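Local coordinates for agmatine N-acetyltransferase (Drosophila melanogaster, PDB 7CIW), which transfers the acetyl group of acetyl-CoA to the primary amine of agmatine and is a GNAT-fold enzyme of the arylalkylamine N-acetyltransferase subfamily, at residues A[100-105]-A[197-202]; A[21-26]-A[48-53]. The protein carries 1 engineered substitution. All blocks are in the same frame, centred on the assembly; numbering follows the deposited sequence.

Contact 1. Residues A[100-105]-A[197-202]; sequences WGSILH and QQVIRP. With G0R (N-(4-carbamimidamidobutyl)ethanamide), chain C.
On the acceptor-substrate side of this GNAT fold, the first turns of helix 99-114 are flanked by the long loop that joins strands 181-187 and 208-215, and S102 and V199 meet where loop and helix come together. The junction is mostly apolar and narrow. One methyl of V199, CG1, lies against the helix backbone at S102, 3.5 Å from the carbonyl O and 3.7 Å from CB of that residue; chi1 of 172° sets this branch anti to the V199 backbone N. I200 follows more loosely, its CD1 coming within 4.1 Å of S102 O, while its side chain also rests on L36. Polar coupling is indirect: a single water donates to V199 O and also hydrogen-bonds to S102 OG.

Another flank of the helix faces N-acetylagmatine. I103, whose CB points away from the loop, brings CD1 to 3.7 Å from guanidinium N12 of the ligand, and W100 CZ3 approaches N11 obliquely. H105, one turn after G101, holds its ring by donating from ND1 to G101 O at 2.8 Å, 44° out of the carbonyl plane, and the backbone N of H105 reaches that same oxygen from the other face.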
ATOM      1  N   TRP A 100       2.033  -3.635  14.660  1.00 22.22           N
ATOM      2  CA  TRP A 100       2.890  -3.500  13.488  1.00 20.99           C
ATOM      3  C   TRP A 100       3.643  -4.795  13.214  1.00 22.43           C
ATOM      4  O   TRP A 100       3.800  -5.194  12.054  1.00 18.23           O
ATOM      5  CB  TRP A 100       3.850  -2.327  13.701  1.00 20.67           C
ATOM      6  CG  TRP A 100       4.783  -1.965  12.577  1.00 22.32           C
ATOM      7  CD1 TRP A 100       6.105  -1.663  12.697  1.00 21.28           C
ATOM      8  CD2 TRP A 100       4.467  -1.817  11.184  1.00 20.52           C
ATOM      9  NE1 TRP A 100       6.640  -1.342  11.474  1.00 23.87           N
ATOM     10  CE2 TRP A 100       5.655  -1.429  10.526  1.00 20.74           C
ATOM     11  CE3 TRP A 100       3.303  -1.969  10.430  1.00 21.17           C
ATOM     12  CZ2 TRP A 100       5.714  -1.213   9.153  1.00 23.76           C
ATOM     13  CZ3 TRP A 100       3.363  -1.752   9.079  1.00 18.30           C
ATOM     14  CH2 TRP A 100       4.558  -1.372   8.446  1.00 22.41           C
ATOM     15  N   GLY A 101       4.096  -5.478  14.270  1.00 23.50           N
ATOM     16  CA  GLY A 101       4.784  -6.745  14.081  1.00 20.94           C
ATOM     17  C   GLY A 101       3.917  -7.795  13.410  1.00 20.35           C
ATOM     18  O   GLY A 101       4.394  -8.548  12.559  1.00 17.43           O
ATOM     19  N   SER A 102       2.635  -7.865  13.790  1.00 20.69           N
ATOM     20  CA  SER A 102       1.710  -8.798  13.147  1.00 16.89           C
ATOM     21  C   SER A 102       1.483  -8.432  11.683  1.00 18.29           C
ATOM     22  O   SER A 102       1.479  -9.305  10.803  1.00 17.60           O
ATOM     23  CB  SER A 102       0.379  -8.818  13.899  1.00 23.44           C
ATOM     24  OG  SER A 102       0.527  -9.372  15.191  1.00 25.06           O
ATOM     25  N   ILE A 103       1.303  -7.140  11.411  1.00 17.25           N
ATOM     26  CA  ILE A 103       1.106  -6.693  10.036  1.00 15.59           C
ATOM     27  C   ILE A 103       2.365  -6.961   9.212  1.00 16.18           C
ATOM     28  O   ILE A 103       2.302  -7.490   8.094  1.00 16.24           O
ATOM     29  CB  ILE A 103       0.707  -5.203  10.027  1.00 16.20           C
ATOM     30  CG1 ILE A 103      -0.652  -5.021  10.724  1.00 18.59           C
ATOM     31  CG2 ILE A 103       0.723  -4.625   8.608  1.00 16.31           C
ATOM     32  CD1 ILE A 103      -1.139  -3.579  10.817  1.00 19.11           C
ATOM     33  N   LEU A 104       3.533  -6.633   9.767  1.00 16.29           N
ATOM     34  CA  LEU A 104       4.782  -6.876   9.052  1.00 16.88           C
ATOM     35  C   LEU A 104       5.029  -8.360   8.816  1.00 16.72           C
ATOM     36  O   LEU A 104       5.590  -8.734   7.782  1.00 15.71           O
ATOM     37  CB  LEU A 104       5.959  -6.284   9.817  1.00 18.21           C
ATOM     38  CG  LEU A 104       6.283  -4.829   9.488  1.00 20.82           C
ATOM     39  CD1 LEU A 104       7.364  -4.337  10.430  1.00 22.34           C
ATOM     40  CD2 LEU A 104       6.709  -4.672   8.034  1.00 22.57           C
ATOM     41  N   HIS A 105       4.626  -9.225   9.749  1.00 18.39           N
ATOM     42  CA  HIS A 105       4.873 -10.646   9.507  1.00 17.22           C
ATOM     43  C   HIS A 105       4.055 -11.157   8.323  1.00 16.52           C
ATOM     44  O   HIS A 105       4.555 -11.960   7.522  1.00 18.30           O
ATOM     45  CB  HIS A 105       4.604 -11.459  10.771  1.00 20.89           C
ATOM     46  CG  HIS A 105       5.815 -11.617  11.640  1.00 20.55           C
ATOM     47  ND1 HIS A 105       6.104 -10.761  12.682  1.00 24.97           N
ATOM     48  CD2 HIS A 105       6.827 -12.516  11.603  1.00 24.93           C
ATOM     49  CE1 HIS A 105       7.229 -11.141  13.262  1.00 28.03           C
ATOM     50  NE2 HIS A 105       7.690 -12.202  12.625  1.00 24.92           N
ATOM     51  N   GLN A 197      -1.905 -19.048  16.316  1.00 18.31           N
ATOM     52  CA  GLN A 197      -3.068 -18.170  16.269  1.00 20.98           C
ATOM     53  C   GLN A 197      -3.112 -17.458  14.927  1.00 18.49           C
ATOM     54  O   GLN A 197      -2.075 -17.042  14.412  1.00 15.78           O
ATOM     55  CB  GLN A 197      -3.016 -17.130  17.386  1.00 22.47           C
ATOM     56  CG  GLN A 197      -2.929 -17.702  18.784  1.00 31.71           C
ATOM     57  CD  GLN A 197      -3.449 -16.727  19.821  1.00 38.08           C
ATOM     58  OE1 GLN A 197      -3.118 -16.820  21.002  1.00 46.00           O
ATOM     59  NE2 GLN A 197      -4.269 -15.777  19.378  1.00 41.36           N
ATOM     60  N   GLN A 198      -4.311 -17.320  14.361  1.00 20.44           N
ATOM     61  CA  GLN A 198      -4.448 -16.589  13.106  1.00 19.51           C
ATOM     62  C   GLN A 198      -4.049 -15.129  13.301  1.00 22.76           C
ATOM     63  O   GLN A 198      -4.539 -14.459  14.212  1.00 24.05           O
ATOM     64  CB  GLN A 198      -5.883 -16.687  12.591  1.00 19.90           C
ATOM     65  CG  GLN A 198      -6.113 -16.008  11.251  1.00 16.39           C
ATOM     66  CD  GLN A 198      -7.528 -16.184  10.753  1.00 22.09           C
ATOM     67  OE1 GLN A 198      -8.168 -17.200  11.028  1.00 22.66           O
ATOM     68  NE2 GLN A 198      -8.023 -15.205   9.988  1.00 19.20           N
ATOM     69  N   VAL A 199      -3.150 -14.634  12.444  1.00 22.83           N
ATOM     70  CA  VAL A 199      -2.568 -13.313  12.678  1.00 21.49           C
ATOM     71  C   VAL A 199      -3.581 -12.216  12.363  1.00 22.88           C
ATOM     72  O   VAL A 199      -3.871 -11.353  13.201  1.00 27.39           O
ATOM     73  CB  VAL A 199      -1.275 -13.144  11.864  1.00 23.31           C
ATOM     74  CG1 VAL A 199      -0.782 -11.709  11.958  1.00 25.50           C
ATOM     75  CG2 VAL A 199      -0.214 -14.100  12.377  1.00 21.44           C
ATOM     76  N   ILE A 200      -4.134 -12.235  11.157  1.00 22.82           N
ATOM     77  CA  ILE A 200      -5.030 -11.189  10.683  1.00 21.59           C
ATOM     78  C   ILE A 200      -6.428 -11.770  10.591  1.00 16.19           C
ATOM     79  O   ILE A 200      -6.622 -12.821   9.970  1.00 18.04           O
ATOM     80  CB  ILE A 200      -4.587 -10.647   9.315  1.00 21.60           C
ATOM     81  CG1 ILE A 200      -3.064 -10.528   9.244  1.00 26.21           C
ATOM     82  CG2 ILE A 200      -5.254  -9.318   9.043  1.00 20.98           C
ATOM     83  CD1 ILE A 200      -2.528  -9.296   9.910  1.00 21.76           C
ATOM     84  N   ARG A 201      -7.411 -11.077  11.183  1.00 18.30           N
ATOM     85  CA  ARG A 201      -8.822 -11.441  11.047  1.00 17.19           C
ATOM     86  C   ARG A 201      -9.607 -10.248  10.514  1.00 16.37           C
ATOM     87  O   ARG A 201     -10.228  -9.504  11.286  1.00 17.26           O
ATOM     88  CB  ARG A 201      -9.419 -11.921  12.367  1.00 21.13           C
ATOM     89  CG  ARG A 201     -10.689 -12.749  12.156  1.00 29.94           C
ATOM     90  CD  ARG A 201     -11.666 -12.614  13.316  1.00 28.22           C
ATOM     91  NE  ARG A 201     -11.427 -13.625  14.338  1.00 32.40           N
ATOM     92  CZ  ARG A 201     -11.809 -13.501  15.605  1.00 29.31           C
ATOM     93  NH1 ARG A 201     -12.442 -12.402  16.000  1.00 24.67           N
ATOM     94  NH2 ARG A 201     -11.551 -14.471  16.477  1.00 34.14           N
ATOM     95  N   PRO A 202      -9.598 -10.031   9.204  1.00 20.22           N
ATOM     96  CA  PRO A 202     -10.238  -8.841   8.644  1.00 20.27           C
ATOM     97  C   PRO A 202     -11.704  -9.090   8.348  1.00 20.04           C
ATOM     98  O   PRO A 202     -12.137 -10.245   8.230  1.00 20.21           O
ATOM     99  CB  PRO A 202      -9.447  -8.596   7.350  1.00 20.00           C
ATOM    100  CG  PRO A 202      -8.981  -9.931   6.956  1.00 21.71           C
ATOM    101  CD  PRO A 202      -8.827 -10.773   8.193  1.00 20.40           C
TER
HETATM  102  C10 G0R C 302       0.030  -0.829   7.005  1.00 18.54           C
HETATM  103  N12 G0R C 302      -0.952  -1.045   8.060  1.00 19.86           N
HETATM  104  C1  G0R C 302      -2.089  -0.611  -1.217  1.00 14.72           C
HETATM  105  C2  G0R C 302      -2.385  -0.991   0.232  1.00 13.75           C
HETATM  106  C5  G0R C 302      -2.151  -2.657   2.120  1.00 15.56           C
HETATM  107  C6  G0R C 302      -0.901  -2.480   2.986  1.00 17.97           C
HETATM  108  C7  G0R C 302      -1.063  -3.082   4.387  1.00 19.89           C
HETATM  109  C8  G0R C 302      -1.305  -2.078   5.521  1.00 23.36           C
HETATM  110  N4  G0R C 302      -1.896  -2.255   0.746  1.00 13.38           N
HETATM  111  N9  G0R C 302      -0.130  -1.303   5.853  1.00 27.87           N
HETATM  112  N11 G0R C 302       1.215  -0.051   7.272  1.00 25.82           N
HETATM  113  O3  G0R C 302      -2.996  -0.251   0.929  1.00 15.81           O
HETATM  114  O   HOH W   1      -2.352 -10.816  15.306  1.00 33.51           O

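Contact 2. Residues A[21-26]-A[48-53]; sequences QLMTFL and ADKEFL. With G0R (N-(4-carbamimidamidobutyl)ethanamide), chain C.
M23 and K50 cross at about a right angle where helix 19-30 meets helix 47-54, and their CA atoms mark the nearest backbone approach of the two segments, 7.4 Å. The methionine chain leaves with CG anti to its backbone N (chi1 -174°) and then bends at both following torsions, which lays the thioether across the base of the lysine. M23 SD sits 3.9 Å from both K50 CB and K50 CG, and the terminal methyl CE continues past them to within 3.6 Å of K50 O. Of the lysine side chain it is the aliphatic part, CB to CD, that meets the thioether; the chain bends at chi3 and carries its ammonium end away from segment 21-26.

Deeper in the interface L26 and L53 meet by single methyl groups, CD1 to CD1 at 3.9 Å, with their side chains set at an oblique angle. Both leucines are buried, and Y31 packs on L53 and M23 alike.

D49, a neighbour of K50 on the same helix, directs its carboxylate at the ligand. Guanidinium N11 of N-acetylagmatine donates to D49 OD1 at 2.5 Å with an N-H...O angle of 160°, and N12 donates to OD2 at 3.1 Å. Y31 OH also hydrogen-bonds to OD1, so two partners hold that oxygen in place. The pairing of two carboxylate oxygens with two guanidinium nitrogens is the classic bidentate recognition of such a group, here carried by a helix of the substrate pocket in a GNAT fold.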
ATOM      1  N   GLN A  21      -0.860  16.455   7.308  1.00 20.50           N
ATOM      2  CA  GLN A  21      -2.152  16.366   6.644  1.00 20.01           C
ATOM      3  C   GLN A  21      -2.342  14.993   6.016  1.00 16.76           C
ATOM      4  O   GLN A  21      -3.435  14.424   6.071  1.00 17.61           O
ATOM      5  CB  GLN A  21      -2.274  17.457   5.582  1.00 20.94           C
ATOM      6  CG  GLN A  21      -2.534  18.856   6.143  1.00 30.60           C
ATOM      7  CD  GLN A  21      -3.500  18.854   7.312  1.00 31.54           C
ATOM      8  OE1 GLN A  21      -4.591  18.284   7.235  1.00 39.18           O
ATOM      9  NE2 GLN A  21      -3.096  19.488   8.417  1.00 38.90           N
ATOM     10  N   LEU A  22      -1.283  14.447   5.412  1.00 17.71           N
ATOM     11  CA  LEU A  22      -1.374  13.114   4.819  1.00 15.61           C
ATOM     12  C   LEU A  22      -1.710  12.073   5.874  1.00 15.62           C
ATOM     13  O   LEU A  22      -2.577  11.220   5.669  1.00 16.10           O
ATOM     14  CB  LEU A  22      -0.058  12.754   4.124  1.00 16.05           C
ATOM     15  CG  LEU A  22       0.120  11.284   3.719  1.00 16.15           C
ATOM     16  CD1 LEU A  22      -0.932  10.883   2.679  1.00 16.98           C
ATOM     17  CD2 LEU A  22       1.532  11.034   3.173  1.00 15.81           C
ATOM     18  N   MET A  23      -1.015  12.116   7.007  1.00 17.16           N
ATOM     19  CA  MET A  23      -1.279  11.129   8.048  1.00 16.00           C
ATOM     20  C   MET A  23      -2.677  11.309   8.631  1.00 17.58           C
ATOM     21  O   MET A  23      -3.356  10.327   8.938  1.00 15.32           O
ATOM     22  CB  MET A  23      -0.210  11.221   9.136  1.00 16.48           C
ATOM     23  CG  MET A  23      -0.319  10.133  10.202  1.00 17.32           C
ATOM     24  SD  MET A  23      -0.497   8.452   9.556  1.00 18.16           S
ATOM     25  CE  MET A  23       1.023   8.293   8.622  1.00 20.92           C
ATOM     26  N   THR A  24      -3.136  12.555   8.771  1.00 16.30           N
ATOM     27  CA  THR A  24      -4.493  12.775   9.254  1.00 15.85           C
ATOM     28  C   THR A  24      -5.523  12.135   8.331  1.00 14.75           C
ATOM     29  O   THR A  24      -6.474  11.491   8.802  1.00 16.62           O
ATOM     30  CB  THR A  24      -4.732  14.276   9.415  1.00 16.07           C
ATOM     31  OG1 THR A  24      -3.842  14.758  10.427  1.00 21.28           O
ATOM     32  CG2 THR A  24      -6.169  14.564   9.825  1.00 18.49           C
ATOM     33  N   PHE A  25      -5.344  12.276   7.010  1.00 14.37           N
ATOM     34  CA  PHE A  25      -6.241  11.595   6.076  1.00 15.27           C
ATOM     35  C   PHE A  25      -6.145  10.081   6.233  1.00 13.91           C
ATOM     36  O   PHE A  25      -7.165   9.385   6.277  1.00 14.42           O
ATOM     37  CB  PHE A  25      -5.931  11.991   4.629  1.00 16.31           C
ATOM     38  CG  PHE A  25      -6.615  11.111   3.621  1.00 14.59           C
ATOM     39  CD1 PHE A  25      -7.947  11.318   3.295  1.00 15.27           C
ATOM     40  CD2 PHE A  25      -5.943  10.041   3.040  1.00 15.90           C
ATOM     41  CE1 PHE A  25      -8.596  10.483   2.389  1.00 17.86           C
ATOM     42  CE2 PHE A  25      -6.591   9.209   2.133  1.00 15.09           C
ATOM     43  CZ  PHE A  25      -7.916   9.436   1.816  1.00 17.16           C
ATOM     44  N   LEU A  26      -4.920   9.549   6.289  1.00 14.30           N
ATOM     45  CA  LEU A  26      -4.762   8.101   6.403  1.00 15.99           C
ATOM     46  C   LEU A  26      -5.440   7.568   7.658  1.00 14.34           C
ATOM     47  O   LEU A  26      -6.076   6.511   7.625  1.00 15.01           O
ATOM     48  CB  LEU A  26      -3.279   7.726   6.391  1.00 15.64           C
ATOM     49  CG  LEU A  26      -2.513   7.995   5.096  1.00 17.31           C
ATOM     50  CD1 LEU A  26      -1.030   7.678   5.283  1.00 18.81           C
ATOM     51  CD2 LEU A  26      -3.091   7.172   3.944  1.00 17.34           C
ATOM     52  N   ALA A  48       5.412   3.067  14.645  1.00 17.66           N
ATOM     53  CA  ALA A  48       6.335   2.567  13.634  1.00 18.62           C
ATOM     54  C   ALA A  48       5.630   2.319  12.305  1.00 19.00           C
ATOM     55  O   ALA A  48       6.229   2.503  11.236  1.00 20.63           O
ATOM     56  CB  ALA A  48       7.005   1.289  14.133  1.00 20.62           C
ATOM     57  N   ASP A  49       4.368   1.899  12.364  1.00 19.26           N
ATOM     58  CA  ASP A  49       3.544   1.720  11.170  1.00 17.98           C
ATOM     59  C   ASP A  49       3.385   3.039  10.425  1.00 19.53           C
ATOM     60  O   ASP A  49       3.724   3.152   9.236  1.00 19.89           O
ATOM     61  CB  ASP A  49       2.189   1.152  11.611  1.00 16.45           C
ATOM     62  CG  ASP A  49       1.251   0.791  10.454  1.00 15.93           C
ATOM     63  OD1 ASP A  49       1.365   1.350   9.342  1.00 17.99           O
ATOM     64  OD2 ASP A  49       0.353  -0.048  10.699  1.00 18.66           O
ATOM     65  N   LYS A  50       2.886   4.059  11.126  1.00 16.96           N
ATOM     66  CA  LYS A  50       2.743   5.389  10.539  1.00 15.92           C
ATOM     67  C   LYS A  50       4.077   5.921  10.035  1.00 17.28           C
ATOM     68  O   LYS A  50       4.154   6.507   8.950  1.00 18.62           O
ATOM     69  CB  LYS A  50       2.153   6.344  11.581  1.00 17.53           C
ATOM     70  CG  LYS A  50       0.806   5.872  12.129  1.00 16.78           C
ATOM     71  CD  LYS A  50       0.175   6.864  13.113  1.00 20.51           C
ATOM     72  CE  LYS A  50       0.899   6.861  14.444  1.00 22.92           C
ATOM     73  NZ  LYS A  50       0.235   7.777  15.438  1.00 26.09           N
ATOM     74  N   GLU A  51       5.136   5.743  10.825  1.00 19.12           N
ATOM     75  CA  GLU A  51       6.443   6.260  10.438  1.00 19.04           C
ATOM     76  C   GLU A  51       6.945   5.604   9.158  1.00 19.07           C
ATOM     77  O   GLU A  51       7.563   6.270   8.315  1.00 19.22           O
ATOM     78  CB  GLU A  51       7.436   6.050  11.581  1.00 22.51           C
ATOM     79  CG  GLU A  51       7.250   7.033  12.723  1.00 28.47           C
ATOM     80  CD  GLU A  51       8.251   6.824  13.842  1.00 36.17           C
ATOM     81  OE1 GLU A  51       9.381   6.365  13.551  1.00 38.34           O
ATOM     82  OE2 GLU A  51       7.906   7.117  15.008  1.00 41.17           O
ATOM     83  N   PHE A  52       6.692   4.307   8.986  1.00 16.59           N
ATOM     84  CA  PHE A  52       7.139   3.655   7.762  1.00 17.56           C
ATOM     85  C   PHE A  52       6.443   4.242   6.543  1.00 17.89           C
ATOM     86  O   PHE A  52       7.085   4.509   5.519  1.00 17.18           O
ATOM     87  CB  PHE A  52       6.896   2.156   7.802  1.00 18.02           C
ATOM     88  CG  PHE A  52       7.060   1.525   6.453  1.00 19.53           C
ATOM     89  CD1 PHE A  52       8.302   1.535   5.832  1.00 20.87           C
ATOM     90  CD2 PHE A  52       5.976   1.022   5.761  1.00 20.42           C
ATOM     91  CE1 PHE A  52       8.476   0.995   4.572  1.00 22.54           C
ATOM     92  CE2 PHE A  52       6.145   0.479   4.489  1.00 21.40           C
ATOM     93  CZ  PHE A  52       7.403   0.472   3.900  1.00 22.32           C
ATOM     94  N   LEU A  53       5.123   4.420   6.616  1.00 16.28           N
ATOM     95  CA  LEU A  53       4.431   5.037   5.488  1.00 16.88           C
ATOM     96  C   LEU A  53       5.049   6.385   5.163  1.00 19.87           C
ATOM     97  O   LEU A  53       5.365   6.677   4.002  1.00 17.98           O
ATOM     98  CB  LEU A  53       2.934   5.175   5.787  1.00 15.66           C
ATOM     99  CG  LEU A  53       2.136   3.872   5.700  1.00 16.96           C
ATOM    100  CD1 LEU A  53       0.641   4.160   5.647  1.00 16.77           C
ATOM    101  CD2 LEU A  53       2.572   3.049   4.489  1.00 17.12           C
TER
HETATM  102  C10 G0R C 302       0.030  -0.829   7.005  1.00 18.54           C
HETATM  103  N12 G0R C 302      -0.952  -1.045   8.060  1.00 19.86           N
HETATM  104  C1  G0R C 302      -2.089  -0.611  -1.217  1.00 14.72           C
HETATM  105  C2  G0R C 302      -2.385  -0.991   0.232  1.00 13.75           C
HETATM  106  C5  G0R C 302      -2.151  -2.657   2.120  1.00 15.56           C
HETATM  107  C6  G0R C 302      -0.901  -2.480   2.986  1.00 17.97           C
HETATM  108  C7  G0R C 302      -1.063  -3.082   4.387  1.00 19.89           C
HETATM  109  C8  G0R C 302      -1.305  -2.078   5.521  1.00 23.36           C
HETATM  110  N4  G0R C 302      -1.896  -2.255   0.746  1.00 13.38           N
HETATM  111  N9  G0R C 302      -0.130  -1.303   5.853  1.00 27.87           N
HETATM  112  N11 G0R C 302       1.215  -0.051   7.272  1.00 25.82           N
HETATM  113  O3  G0R C 302      -2.996  -0.251   0.929  1.00 15.81           O

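How the contacts relate
Contacts 1 and 2 lie in series along the chain, with centres 19 Å apart, and both reach the guanidinium end of the bound N-acetylagmatine. They also touch each other directly, through helices 99-114 and 47-54: W100 spans the seam, its CD1 lying 3.4 Å from A48 CB and its CE3 3.4 Å from D49 CG, while I103 CD1 comes to 3.8 Å from D49 OD2. Contact 2 thus supplies a carboxylate for the guanidinium, and contact 1 the largely apolar groups beside it. Coenzyme A is farther off, about 8 Å from the side chain of L26 in contact 2 and about 11 Å from that of I103 in contact 1.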